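Local coordinates for protein 3-dehydroquinate dehydratase (PDB 4PH6) that catalyses the cis-dehydration of 3-dehydroquinate to 3-dehydroshikimate through an imine intermediate, the third step of the chorismate pathway, at residues A59-V64 against E97-A102; L82-Q87 against M93-E98; A102-L107 against D114-E119; I118-N123 against R162-R167. All coordinates share one frame; numbering follows the deposited sequence.

Contact 1: A59-V64 against E97-A102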
loop_
_atom_site.group_PDB
_atom_site.type_symbol
_atom_site.label_atom_id
_atom_site.label_comp_id
_atom_site.label_asym_id
_atom_site.label_seq_id
_atom_site.Cartn_x
_atom_site.Cartn_y
_atom_site.Cartn_z
ATOM N N ALA A 59 -33.540 17.877 -8.846
ATOM C CA ALA A 59 -34.782 18.204 -8.162
ATOM C C ALA A 59 -35.985 17.733 -8.964
ATOM O O ALA A 59 -37.083 17.611 -8.423
ATOM C CB ALA A 59 -34.875 19.693 -7.911
ATOM N N ASP A 60 -35.788 17.483 -10.255
ATOM C CA ASP A 60 -36.847 16.920 -11.083
ATOM C C ASP A 60 -36.710 15.401 -11.101
ATOM O O ASP A 60 -35.962 14.834 -11.897
ATOM C CB ASP A 60 -36.802 17.487 -12.505
ATOM C CG ASP A 60 -38.031 17.116 -13.323
ATOM O OD1 ASP A 60 -38.907 16.391 -12.806
ATOM O OD2 ASP A 60 -38.106 17.521 -14.503
ATOM N N PHE A 61 -37.452 14.753 -10.214
ATOM C CA PHE A 61 -37.257 13.338 -9.921
ATOM C C PHE A 61 -37.598 12.447 -11.117
ATOM O O PHE A 61 -37.021 11.366 -11.272
ATOM C CB PHE A 61 -38.084 12.940 -8.698
ATOM C CG PHE A 61 -37.729 13.699 -7.433
ATOM C CD1 PHE A 61 -36.522 14.378 -7.313
ATOM C CD2 PHE A 61 -38.606 13.718 -6.357
ATOM C CE1 PHE A 61 -36.198 15.066 -6.154
ATOM C CE2 PHE A 61 -38.289 14.406 -5.199
ATOM C CZ PHE A 61 -37.077 15.078 -5.096
ATOM N N SER A 62 -38.507 12.915 -11.972
ATOM C CA SER A 62 -38.912 12.169 -13.166
ATOM C C SER A 62 -37.871 12.260 -14.263
ATOM O O SER A 62 -37.638 11.298 -15.002
ATOM C CB SER A 62 -40.252 12.676 -13.697
ATOM O OG SER A 62 -41.275 12.416 -12.759
ATOM N N ASP A 63 -37.276 13.439 -14.377
ATOM C CA ASP A 63 -36.159 13.650 -15.272
ATOM C C ASP A 63 -35.027 12.708 -14.880
ATOM O O ASP A 63 -34.403 12.076 -15.734
ATOM C CB ASP A 63 -35.697 15.105 -15.208
ATOM C CG ASP A 63 -34.592 15.405 -16.181
ATOM O OD1 ASP A 63 -34.896 15.870 -17.301
ATOM O OD2 ASP A 63 -33.421 15.167 -15.839
ATOM N N VAL A 64 -34.787 12.595 -13.573
ATOM C CA VAL A 64 -33.722 11.735 -13.083
ATOM C C VAL A 64 -34.030 10.262 -13.384
ATOM O O VAL A 64 -33.151 9.527 -13.817
ATOM C CB VAL A 64 -33.487 11.913 -11.563
ATOM C CG1 VAL A 64 -32.420 10.959 -11.084
ATOM C CG2 VAL A 64 -33.080 13.337 -11.245
ATOM N N GLU A 97 -33.920 16.413 3.752
ATOM C CA GLU A 97 -34.142 14.989 3.987
ATOM C C GLU A 97 -35.340 14.466 3.173
ATOM O O GLU A 97 -35.263 13.395 2.573
ATOM C CB GLU A 97 -34.353 14.716 5.481
ATOM C CG GLU A 97 -34.954 13.345 5.791
ATOM C CD GLU A 97 -35.265 13.149 7.268
ATOM O OE1 GLU A 97 -36.414 12.768 7.594
ATOM O OE2 GLU A 97 -34.360 13.369 8.101
ATOM N N GLU A 98 -36.433 15.230 3.147
ATOM C CA GLU A 98 -37.650 14.825 2.433
ATOM C C GLU A 98 -37.387 14.619 0.943
ATOM O O GLU A 98 -37.835 13.631 0.363
ATOM C CB GLU A 98 -38.764 15.863 2.633
ATOM C CG GLU A 98 -40.057 15.603 1.854
ATOM C CD GLU A 98 -40.984 16.816 1.864
ATOM O OE1 GLU A 98 -40.483 17.922 2.167
ATOM O OE2 GLU A 98 -42.197 16.674 1.578
ATOM N N ASN A 99 -36.653 15.548 0.332
ATOM C CA ASN A 99 -36.258 15.417 -1.068
ATOM C C ASN A 99 -35.270 14.267 -1.272
ATOM O O ASN A 99 -35.282 13.598 -2.303
ATOM C CB ASN A 99 -35.654 16.722 -1.588
ATOM C CG ASN A 99 -36.718 17.735 -1.989
ATOM O OD1 ASN A 99 -37.823 17.363 -2.367
ATOM N ND2 ASN A 99 -36.383 19.019 -1.908
ATOM N N TYR A 100 -34.419 14.038 -0.282
ATOM C CA TYR A 100 -33.486 12.940 -0.343
ATOM C C TYR A 100 -34.253 11.623 -0.469
ATOM O O TYR A 100 -34.036 10.854 -1.412
ATOM C CB TYR A 100 -32.579 12.937 0.888
ATOM C CG TYR A 100 -31.610 11.780 0.946
ATOM C CD1 TYR A 100 -30.430 11.799 0.214
ATOM C CD2 TYR A 100 -31.859 10.675 1.756
ATOM C CE1 TYR A 100 -29.529 10.735 0.271
ATOM C CE2 TYR A 100 -30.965 9.616 1.821
ATOM C CZ TYR A 100 -29.800 9.653 1.079
ATOM O OH TYR A 100 -28.910 8.600 1.142
ATOM N N PHE A 101 -35.179 11.376 0.449
ATOM C CA PHE A 101 -35.916 10.115 0.424
ATOM C C PHE A 101 -36.957 10.039 -0.697
ATOM O O PHE A 101 -37.212 8.956 -1.229
ATOM C CB PHE A 101 -36.571 9.866 1.783
ATOM C CG PHE A 101 -35.592 9.456 2.834
ATOM C CD1 PHE A 101 -35.075 8.177 2.844
ATOM C CD2 PHE A 101 -35.163 10.355 3.795
ATOM C CE1 PHE A 101 -34.174 7.794 3.804
ATOM C CE2 PHE A 101 -34.267 9.977 4.752
ATOM C CZ PHE A 101 -33.768 8.693 4.762
ATOM N N ALA A 102 -37.545 11.171 -1.067
ATOM C CA ALA A 102 -38.535 11.187 -2.150
ATOM C C ALA A 102 -37.907 10.815 -3.507
ATOM O O ALA A 102 -38.500 10.067 -4.301
ATOM C CB ALA A 102 -39.204 12.551 -2.228
#
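Phe61, Asn99 and Ala102 make a small helix-to-helix contact at the surface, where the first turn of helix 61-73 meets the first turns of helix 97-110. Phe61 does the reaching. Its CG lies anti to the carbonyl carbon (chi1 -60°), and the ring extends toward the second helix, where CE2 comes within 3.6 Å of Ala102 CB. The next ring atom, Phe61 CZ, sits 3.6 Å from the backbone Asn99 O and equally far from the side-chain oxygen Asn99 OD1, with the amide plane turned 79° from the ring. In this (beta/alpha)8 barrel the two helices belong to the outer layer and are neighbours in the chain, separated by strand 80-83. Asp60 takes the N-cap position of the first helix, so Phe61 leads that helix. No hydrogen bond crosses between the segments; they meet through van der Waals contacts of the one ring. The Phe61 ring also touches Leu103, one turn on from Asn99, and Phe95 in the loop ahead of helix 97-110.

Contact 2: L82-Q87 against M93-E98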
loop_
_atom_site.group_PDB
_atom_site.type_symbol
_atom_site.label_atom_id
_atom_site.label_comp_id
_atom_site.label_asym_id
_atom_site.label_seq_id
_atom_site.Cartn_x
_atom_site.Cartn_y
_atom_site.Cartn_z
ATOM N N LEU A 82 -26.399 4.063 -8.068
ATOM C CA LEU A 82 -26.880 5.439 -7.981
ATOM C C LEU A 82 -26.621 5.971 -6.577
ATOM O O LEU A 82 -26.894 5.296 -5.577
ATOM C CB LEU A 82 -28.368 5.523 -8.332
ATOM C CG LEU A 82 -28.748 5.221 -9.793
ATOM C CD1 LEU A 82 -30.215 5.533 -10.066
ATOM C CD2 LEU A 82 -27.875 5.988 -10.758
ATOM N N THR A 83 -26.102 7.185 -6.505
ATOM C CA THR A 83 -25.696 7.783 -5.235
ATOM C C THR A 83 -26.068 9.245 -5.179
ATOM O O THR A 83 -25.644 10.009 -6.035
ATOM C CB THR A 83 -24.158 7.686 -5.032
ATOM O OG1 THR A 83 -23.755 6.314 -4.917
ATOM C CG2 THR A 83 -23.715 8.464 -3.811
ATOM N N PHE A 84 -26.844 9.645 -4.189
ATOM C CA PHE A 84 -26.937 11.067 -3.867
ATOM C C PHE A 84 -26.096 11.348 -2.626
ATOM O O PHE A 84 -26.554 11.121 -1.508
ATOM C CB PHE A 84 -28.391 11.513 -3.636
ATOM C CG PHE A 84 -28.553 13.013 -3.585
ATOM C CD1 PHE A 84 -28.899 13.727 -4.725
ATOM C CD2 PHE A 84 -28.337 13.712 -2.408
ATOM C CE1 PHE A 84 -29.025 15.110 -4.691
ATOM C CE2 PHE A 84 -28.462 15.106 -2.368
ATOM C CZ PHE A 84 -28.801 15.798 -3.511
ATOM N N ARG A 85 -24.856 11.794 -2.796
ATOM C CA ARG A 85 -24.054 12.083 -1.611
ATOM C C ARG A 85 -24.582 13.346 -0.938
ATOM O O ARG A 85 -24.703 14.393 -1.579
ATOM C CB ARG A 85 -22.576 12.235 -1.957
ATOM C CG ARG A 85 -21.657 12.381 -0.748
ATOM C CD ARG A 85 -21.692 11.158 0.142
ATOM N NE ARG A 85 -21.360 9.954 -0.607
ATOM C CZ ARG A 85 -22.052 8.821 -0.545
ATOM N NH1 ARG A 85 -23.105 8.720 0.252
ATOM N NH2 ARG A 85 -21.668 7.777 -1.260
ATOM N N THR A 86 -24.916 13.252 0.339
ATOM C CA THR A 86 -25.444 14.425 1.032
ATOM C C THR A 86 -24.303 15.366 1.390
ATOM O O THR A 86 -23.162 14.937 1.578
ATOM C CB THR A 86 -26.213 14.065 2.310
ATOM O OG1 THR A 86 -25.292 13.590 3.299
ATOM C CG2 THR A 86 -27.253 12.992 2.016
ATOM N N GLN A 87 -24.635 16.644 1.511
ATOM C CA GLN A 87 -23.658 17.701 1.733
ATOM C C GLN A 87 -22.778 17.466 2.965
ATOM O O GLN A 87 -21.589 17.755 2.933
ATOM C CB GLN A 87 -24.379 19.047 1.853
ATOM C CG GLN A 87 -23.496 20.268 1.658
ATOM C CD GLN A 87 -24.300 21.564 1.552
ATOM O OE1 GLN A 87 -25.371 21.697 2.156
ATOM N NE2 GLN A 87 -23.789 22.518 0.776
ATOM N N MET A 93 -24.481 19.504 -3.075
ATOM C CA MET A 93 -25.572 20.461 -2.879
ATOM C C MET A 93 -26.431 20.212 -1.646
ATOM O O MET A 93 -26.627 19.067 -1.218
ATOM C CB MET A 93 -26.486 20.468 -4.103
ATOM C CG MET A 93 -27.117 19.129 -4.371
ATOM S SD MET A 93 -28.255 19.123 -5.764
ATOM C CE MET A 93 -29.662 19.956 -5.064
ATOM N N ALA A 94 -26.952 21.303 -1.094
ATOM C CA ALA A 94 -27.956 21.235 -0.045
ATOM C C ALA A 94 -29.221 20.540 -0.570
ATOM O O ALA A 94 -29.607 20.707 -1.726
ATOM C CB ALA A 94 -28.276 22.631 0.466
ATOM N N PHE A 95 -29.866 19.766 0.289
ATOM C CA PHE A 95 -31.012 18.964 -0.111
ATOM C C PHE A 95 -31.715 18.573 1.173
ATOM O O PHE A 95 -31.075 18.069 2.099
ATOM C CB PHE A 95 -30.559 17.727 -0.902
ATOM C CG PHE A 95 -31.489 17.308 -2.025
ATOM C CD1 PHE A 95 -31.927 18.224 -2.971
ATOM C CD2 PHE A 95 -31.866 15.977 -2.172
ATOM C CE1 PHE A 95 -32.752 17.829 -4.019
ATOM C CE2 PHE A 95 -32.682 15.577 -3.216
ATOM C CZ PHE A 95 -33.124 16.506 -4.143
ATOM N N SER A 96 -33.017 18.834 1.244
ATOM C CA SER A 96 -33.816 18.422 2.387
ATOM C C SER A 96 -33.814 16.905 2.521
ATOM O O SER A 96 -33.718 16.193 1.519
ATOM C CB SER A 96 -35.249 18.924 2.243
ATOM O OG SER A 96 -35.902 18.283 1.155
ATOM N N GLU A 97 -33.920 16.413 3.752
ATOM C CA GLU A 97 -34.142 14.989 3.987
ATOM C C GLU A 97 -35.340 14.466 3.173
ATOM O O GLU A 97 -35.263 13.395 2.573
ATOM C CB GLU A 97 -34.353 14.716 5.481
ATOM C CG GLU A 97 -34.954 13.345 5.791
ATOM C CD GLU A 97 -35.265 13.149 7.268
ATOM O OE1 GLU A 97 -36.414 12.768 7.594
ATOM O OE2 GLU A 97 -34.360 13.369 8.101
ATOM N N GLU A 98 -36.433 15.230 3.147
ATOM C CA GLU A 98 -37.650 14.825 2.433
ATOM C C GLU A 98 -37.387 14.619 0.943
ATOM O O GLU A 98 -37.835 13.631 0.363
ATOM C CB GLU A 98 -38.764 15.863 2.633
ATOM C CG GLU A 98 -40.057 15.603 1.854
ATOM C CD GLU A 98 -40.984 16.816 1.864
ATOM O OE1 GLU A 98 -40.483 17.922 2.167
ATOM O OE2 GLU A 98 -42.197 16.674 1.578
HETATM O O HOH W 1 -25.098 16.834 -1.678
HETATM O O HOH W 2 -27.261 17.352 0.964
#
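Phe84 and Phe95 form an offset stack, their centroids 4.4 Å apart and their planes inclined by 26°. From Phe84 CB the ring is carried toward the 93-98 segment because CG stands anti to the backbone N (chi1 -168°). Moving outward, CD2 only grazes Phe95 CD2, while Phe84 CE2 already lies 3.5 Å from that same atom and also meets Phe95 CB. Phe84 CZ goes furthest: it sits over the face of the Phe95 ring, 3.3 Å from Phe95 CD2, and it touches Met93 CG at 3.8 Å. The sulfur of Met93 stands at the edge of the Phe84 ring, a Met-aromatic contact with SD 5.2 Å from the centroid. Beyond the rings, two waters join the backbones where the loop doubles back. Water 1 donates to Arg85 O and accepts from Met93 N, and water 2 runs from Gln87 N, 2.8 Å away, to Met93 O. The contact thus closes the loop between strand 80-83 and helix 97-110, beside Arg85, predicted to bind 3-dehydroquinate and salt-bridged to Asp117 and Glu119. Without a direct hydrogen bond between the segments, the closure relies on aromatic packing and water-mediated backbone links.

Contact 3: A102-L107 against D114-E119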
loop_
_atom_site.group_PDB
_atom_site.type_symbol
_atom_site.label_atom_id
_atom_site.label_comp_id
_atom_site.label_asym_id
_atom_site.label_seq_id
_atom_site.Cartn_x
_atom_site.Cartn_y
_atom_site.Cartn_z
ATOM N N ALA A 102 -37.545 11.171 -1.067
ATOM C CA ALA A 102 -38.535 11.187 -2.150
ATOM C C ALA A 102 -37.907 10.815 -3.507
ATOM O O ALA A 102 -38.500 10.067 -4.301
ATOM C CB ALA A 102 -39.204 12.551 -2.228
ATOM N N LEU A 103 -36.703 11.332 -3.755
ATOM C CA LEU A 103 -35.952 11.032 -4.979
ATOM C C LEU A 103 -35.641 9.546 -5.100
ATOM O O LEU A 103 -35.858 8.936 -6.149
ATOM C CB LEU A 103 -34.645 11.820 -5.020
ATOM C CG LEU A 103 -33.715 11.574 -6.220
ATOM C CD1 LEU A 103 -34.460 11.499 -7.551
ATOM C CD2 LEU A 103 -32.641 12.652 -6.285
ATOM N N TYR A 104 -35.108 8.980 -4.024
ATOM C CA TYR A 104 -34.757 7.569 -3.996
ATOM C C TYR A 104 -35.987 6.667 -4.178
ATOM O O TYR A 104 -35.936 5.695 -4.937
ATOM C CB TYR A 104 -34.041 7.231 -2.685
ATOM C CG TYR A 104 -32.547 7.514 -2.677
ATOM C CD1 TYR A 104 -31.875 7.910 -3.831
ATOM C CD2 TYR A 104 -31.802 7.348 -1.515
ATOM C CE1 TYR A 104 -30.506 8.144 -3.818
ATOM C CE2 TYR A 104 -30.446 7.580 -1.490
ATOM C CZ TYR A 104 -29.797 7.971 -2.640
ATOM O OH TYR A 104 -28.435 8.198 -2.597
ATOM N N HIS A 105 -37.082 6.981 -3.483
ATOM C CA HIS A 105 -38.323 6.221 -3.622
ATOM C C HIS A 105 -38.778 6.217 -5.088
ATOM O O HIS A 105 -39.194 5.179 -5.607
ATOM C CB HIS A 105 -39.431 6.783 -2.715
ATOM C CG HIS A 105 -39.479 6.174 -1.347
ATOM N ND1 HIS A 105 -39.700 4.826 -1.130
ATOM C CD2 HIS A 105 -39.371 6.733 -0.114
ATOM C CE1 HIS A 105 -39.695 4.582 0.167
ATOM N NE2 HIS A 105 -39.507 5.719 0.807
ATOM N N GLU A 106 -38.668 7.365 -5.755
ATOM C CA GLU A 106 -39.031 7.466 -7.165
ATOM C C GLU A 106 -38.136 6.649 -8.101
ATOM O O GLU A 106 -38.630 6.008 -9.029
ATOM C CB GLU A 106 -39.018 8.924 -7.622
ATOM C CG GLU A 106 -40.309 9.644 -7.328
ATOM C CD GLU A 106 -41.523 8.911 -7.877
ATOM O OE1 GLU A 106 -42.214 8.236 -7.081
ATOM O OE2 GLU A 106 -41.794 9.014 -9.094
ATOM N N LEU A 107 -36.825 6.701 -7.882
ATOM C CA LEU A 107 -35.890 5.885 -8.649
ATOM C C LEU A 107 -36.229 4.409 -8.492
ATOM O O LEU A 107 -36.207 3.646 -9.462
ATOM C CB LEU A 107 -34.449 6.146 -8.198
ATOM C CG LEU A 107 -33.838 7.469 -8.670
ATOM C CD1 LEU A 107 -32.512 7.702 -7.983
ATOM C CD2 LEU A 107 -33.673 7.500 -10.189
ATOM N N ASP A 114 -28.954 -0.798 -10.174
ATOM C CA ASP A 114 -28.693 -2.143 -9.666
ATOM C C ASP A 114 -28.319 -2.111 -8.195
ATOM O O ASP A 114 -28.591 -3.061 -7.462
ATOM C CB ASP A 114 -27.588 -2.805 -10.486
ATOM C CG ASP A 114 -27.942 -2.879 -11.952
ATOM O OD1 ASP A 114 -29.022 -3.405 -12.267
ATOM O OD2 ASP A 114 -27.186 -2.369 -12.794
ATOM N N LEU A 115 -27.700 -1.008 -7.777
ATOM C CA LEU A 115 -27.317 -0.791 -6.393
ATOM C C LEU A 115 -27.733 0.603 -5.960
ATOM O O LEU A 115 -27.693 1.551 -6.740
ATOM C CB LEU A 115 -25.811 -0.972 -6.191
ATOM C CG LEU A 115 -25.197 -2.281 -6.656
ATOM C CD1 LEU A 115 -24.592 -2.111 -8.039
ATOM C CD2 LEU A 115 -24.168 -2.747 -5.656
ATOM N N LEU A 116 -28.148 0.717 -4.709
ATOM C CA LEU A 116 -28.565 2.006 -4.177
ATOM C C LEU A 116 -27.707 2.358 -2.974
ATOM O O LEU A 116 -27.573 1.564 -2.034
ATOM C CB LEU A 116 -30.062 1.991 -3.797
ATOM C CG LEU A 116 -30.712 3.266 -3.235
ATOM C CD1 LEU A 116 -30.424 4.487 -4.111
ATOM C CD2 LEU A 116 -32.228 3.076 -3.031
ATOM N N ASP A 117 -27.119 3.548 -3.030
ATOM C CA ASP A 117 -26.331 4.100 -1.950
ATOM C C ASP A 117 -27.229 4.834 -0.934
ATOM O O ASP A 117 -27.962 5.758 -1.288
ATOM C CB ASP A 117 -25.264 5.058 -2.516
ATOM C CG ASP A 117 -24.413 5.709 -1.430
ATOM O OD1 ASP A 117 -24.958 6.546 -0.683
ATOM O OD2 ASP A 117 -23.194 5.431 -1.356
ATOM N N ILE A 118 -27.149 4.426 0.330
ATOM C CA ILE A 118 -27.899 5.068 1.401
ATOM C C ILE A 118 -26.976 5.335 2.591
ATOM O O ILE A 118 -26.327 4.433 3.104
ATOM C CB ILE A 118 -29.087 4.212 1.863
ATOM C CG1 ILE A 118 -30.038 3.945 0.692
ATOM C CG2 ILE A 118 -29.829 4.889 3.041
ATOM C CD1 ILE A 118 -31.183 3.024 1.032
ATOM N N GLU A 119 -26.907 6.584 3.018
ATOM C CA GLU A 119 -26.037 6.933 4.128
ATOM C C GLU A 119 -26.566 6.381 5.452
ATOM O O GLU A 119 -27.731 6.569 5.799
ATOM C CB GLU A 119 -25.853 8.442 4.182
ATOM C CG GLU A 119 -25.148 8.946 2.940
ATOM C CD GLU A 119 -24.996 10.446 2.881
ATOM O OE1 GLU A 119 -25.470 11.153 3.797
ATOM O OE2 GLU A 119 -24.402 10.919 1.891
HETATM O O HOH W 3 -26.621 8.417 0.022
#
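Tyr104 and Leu116 mark the closest backbone approach, CA to CA 8.3 Å, between helix segment 102-107 and strand 115-119. The two run nearly antiparallel, at 164°, with their axes 10.8 Å apart, so side chains must fill the gap. Tyr104 fills most of it. Its CG lies anti to the carbonyl carbon (chi1 -84°), which lays the ring across the strand, and Leu116 CD1 comes up beneath one face. That methyl stands 3.6 Å from the Tyr104 ring centroid and only 10° off the normal, a well-centred CH-pi contact. Ile118 CG1 adds a looser touch at Tyr104 CE2. This is the return half of a beta-alpha-beta unit: strand 80-83 leads into helix 97-110, which packs on the barrel and passes back to strand 115-119, the parallel neighbour of strand 80-83. Tyr104 OH is hydrogen-bonded to Phe84 N, just past strand 80-83, and shares water 3 with Asp117 OD1; the water lies 2.6 Å from Asp117 OD1, to which it can donate. Asp117 OD2 forms a salt bridge with Arg85, and its carboxylate lies about 4 Å from the side chain of Lys173, the predicted Schiff-base lysine.

Contact 4: I118-N123 against R162-R167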
loop_
_atom_site.group_PDB
_atom_site.type_symbol
_atom_site.label_atom_id
_atom_site.label_comp_id
_atom_site.label_asym_id
_atom_site.label_seq_id
_atom_site.Cartn_x
_atom_site.Cartn_y
_atom_site.Cartn_z
ATOM N N ILE A 118 -27.149 4.426 0.330
ATOM C CA ILE A 118 -27.899 5.068 1.401
ATOM C C ILE A 118 -26.976 5.335 2.591
ATOM O O ILE A 118 -26.327 4.433 3.104
ATOM C CB ILE A 118 -29.087 4.212 1.863
ATOM C CG1 ILE A 118 -30.038 3.945 0.692
ATOM C CG2 ILE A 118 -29.829 4.889 3.041
ATOM C CD1 ILE A 118 -31.183 3.024 1.032
ATOM N N GLU A 119 -26.907 6.584 3.018
ATOM C CA GLU A 119 -26.037 6.933 4.128
ATOM C C GLU A 119 -26.566 6.381 5.452
ATOM O O GLU A 119 -27.731 6.569 5.799
ATOM C CB GLU A 119 -25.853 8.442 4.182
ATOM C CG GLU A 119 -25.148 8.946 2.940
ATOM C CD GLU A 119 -24.996 10.446 2.881
ATOM O OE1 GLU A 119 -25.470 11.153 3.797
ATOM O OE2 GLU A 119 -24.402 10.919 1.891
ATOM N N LEU A 120 -25.688 5.668 6.155
ATOM C CA LEU A 120 -25.983 5.106 7.466
ATOM C C LEU A 120 -26.721 6.090 8.369
ATOM O O LEU A 120 -27.665 5.709 9.059
ATOM C CB LEU A 120 -24.683 4.648 8.149
ATOM C CG LEU A 120 -24.712 4.267 9.639
ATOM C CD1 LEU A 120 -25.543 3.001 9.891
ATOM C CD2 LEU A 120 -23.300 4.107 10.213
ATOM N N PHE A 121 -26.289 7.343 8.376
ATOM C CA PHE A 121 -26.758 8.351 9.320
ATOM C C PHE A 121 -28.044 9.101 8.942
ATOM O O PHE A 121 -28.513 9.859 9.686
ATOM C CB PHE A 121 -25.664 9.359 9.721
ATOM C CG PHE A 121 -24.575 8.766 10.553
ATOM C CD1 PHE A 121 -23.286 8.967 10.241
ATOM C CD2 PHE A 121 -24.853 7.982 11.606
ATOM C CE1 PHE A 121 -22.280 8.411 10.969
ATOM C CE2 PHE A 121 -23.846 7.407 12.337
ATOM C CZ PHE A 121 -22.555 7.624 12.024
ATOM N N ALA A 122 -28.577 8.854 7.770
ATOM C CA ALA A 122 -29.825 9.431 7.362
ATOM C C ALA A 122 -30.893 8.820 8.198
ATOM O O ALA A 122 -30.702 7.819 8.752
ATOM C CB ALA A 122 -30.101 9.179 5.900
ATOM N N ASN A 123 -32.035 9.477 8.240
ATOM C CA ASN A 123 -33.181 9.022 9.029
ATOM C C ASN A 123 -33.477 7.581 8.765
ATOM O O ASN A 123 -33.918 7.171 7.764
ATOM C CB ASN A 123 -34.437 9.785 8.604
ATOM C CG ASN A 123 -35.670 9.477 9.472
ATOM O OD1 ASN A 123 -36.237 8.422 9.503
ATOM N ND2 ASN A 123 -36.052 10.463 10.176
ATOM N N ARG A 162 -20.194 -2.185 11.386
ATOM C CA ARG A 162 -21.026 -3.222 11.983
ATOM C C ARG A 162 -22.491 -2.803 12.070
ATOM O O ARG A 162 -23.374 -3.647 11.956
ATOM C CB ARG A 162 -20.521 -3.592 13.385
ATOM C CG ARG A 162 -19.240 -4.426 13.411
ATOM C CD ARG A 162 -18.871 -4.743 14.838
ATOM N NE ARG A 162 -19.822 -5.683 15.423
ATOM C CZ ARG A 162 -19.958 -5.887 16.723
ATOM N NH1 ARG A 162 -19.227 -5.188 17.589
ATOM N NH2 ARG A 162 -20.840 -6.769 17.152
ATOM N N GLN A 163 -22.749 -1.512 12.273
ATOM C CA GLN A 163 -24.128 -1.021 12.349
ATOM C C GLN A 163 -24.815 -1.075 10.975
ATOM O O GLN A 163 -26.014 -1.324 10.895
ATOM C CB GLN A 163 -24.180 0.407 12.917
ATOM C CG GLN A 163 -23.711 0.559 14.387
ATOM C CD GLN A 163 -24.867 0.528 15.397
ATOM O OE1 GLN A 163 -26.052 0.433 15.005
ATOM N NE2 GLN A 163 -24.533 0.606 16.702
ATOM N N MET A 164 -24.057 -0.842 9.901
ATOM C CA MET A 164 -24.599 -0.956 8.555
ATOM C C MET A 164 -25.036 -2.381 8.261
ATOM O O MET A 164 -26.116 -2.603 7.719
ATOM C CB MET A 164 -23.573 -0.518 7.508
ATOM C CG MET A 164 -23.097 0.914 7.666
ATOM S SD MET A 164 -21.822 1.323 6.458
ATOM C CE MET A 164 -20.940 2.620 7.320
ATOM N N GLN A 165 -24.180 -3.338 8.609
ATOM C CA GLN A 165 -24.495 -4.741 8.417
ATOM C C GLN A 165 -25.761 -5.096 9.225
ATOM O O GLN A 165 -26.633 -5.816 8.731
ATOM C CB GLN A 165 -23.300 -5.630 8.811
ATOM C CG GLN A 165 -23.455 -7.141 8.498
ATOM C CD GLN A 165 -22.188 -7.948 8.807
ATOM O OE1 GLN A 165 -21.329 -8.133 7.946
ATOM N NE2 GLN A 165 -22.064 -8.410 10.039
ATOM N N MET A 166 -25.877 -4.555 10.438
ATOM C CA MET A 166 -27.055 -4.793 11.277
ATOM C C MET A 166 -28.327 -4.226 10.662
ATOM O O MET A 166 -29.424 -4.717 10.930
ATOM C CB MET A 166 -26.868 -4.185 12.671
ATOM C CG MET A 166 -25.864 -4.905 13.552
ATOM S SD MET A 166 -25.529 -4.032 15.094
ATOM C CE MET A 166 -24.319 -5.137 15.805
ATOM N N ARG A 167 -28.181 -3.170 9.871
ATOM C CA ARG A 167 -29.319 -2.566 9.191
ATOM C C ARG A 167 -29.528 -3.239 7.847
ATOM O O ARG A 167 -30.129 -2.648 6.956
ATOM C CB ARG A 167 -29.116 -1.059 8.968
ATOM C CG ARG A 167 -28.861 -0.218 10.217
ATOM C CD ARG A 167 -30.089 0.576 10.661
ATOM N NE ARG A 167 -30.728 1.325 9.578
ATOM C CZ ARG A 167 -30.345 2.524 9.138
ATOM N NH1 ARG A 167 -29.291 3.135 9.674
ATOM N NH2 ARG A 167 -31.012 3.108 8.144
HETATM O O HOH W 4 -29.686 5.415 7.079
#
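Leu120 meets Met164 and Arg167 where the loop after strand 115-119 passes the last turn of helix 154-166. The Leu120 side chain leaves with CG anti to the backbone N (chi1 169°) and sends its two methyls across the methionine at about a right angle. Leu120 CD1 lies 3.9 Å from Met164 CG, and Leu120 CD2 reaches Met164 CE at 4.0 Å; the methionine can offer both atoms because its chain is extended beyond CG. Arg167 instead is folded, bent at chi2 (-103°) and again at chi3. Those bends bring its guanidinium edge-on to the Leu120 carbonyl, and NH1 donates to Leu120 O at 3.1 Å, in the carbonyl plane and on a lone pair. Arg167 NH2 gives to water 4, which in turn is within donating distance of Glu119 O, 2.6 Å away, and of Ala122 O, the two ends of a type I turn. The third nitrogen, NE, is salt-bridged to Asp128, so several partners fix the rotation of the group. In the barrel, Arg167 therefore spans from helix 154-166 to helix 124-136 and to the loop joining that helix to strand 115-119, while its side chain also rests on Leu143 of the intervening strand 140-147.

Contact 3 is the buried one of the set, contact 4 is partly buried, and contacts 1 and 2 lie at the surface. Helix 97-110 runs through the first three: its start packs against helix 61-73 in contact 1, the loop ahead of it folds back in contact 2, and its middle covers the sheet in contact 3. Contact 4 shares strand 115-119 with contact 3 but reaches forward to helix 154-166. The chemistry follows the setting: a ring against a methyl and amide oxygens in contact 1, stacking plus water bridges in contact 2, a CH-pi contact at the barrel wall in contact 3, and an arginine-to-carbonyl bond in contact 4. Thr86 with Glu119 ties contact 2 to contacts 3 and 4.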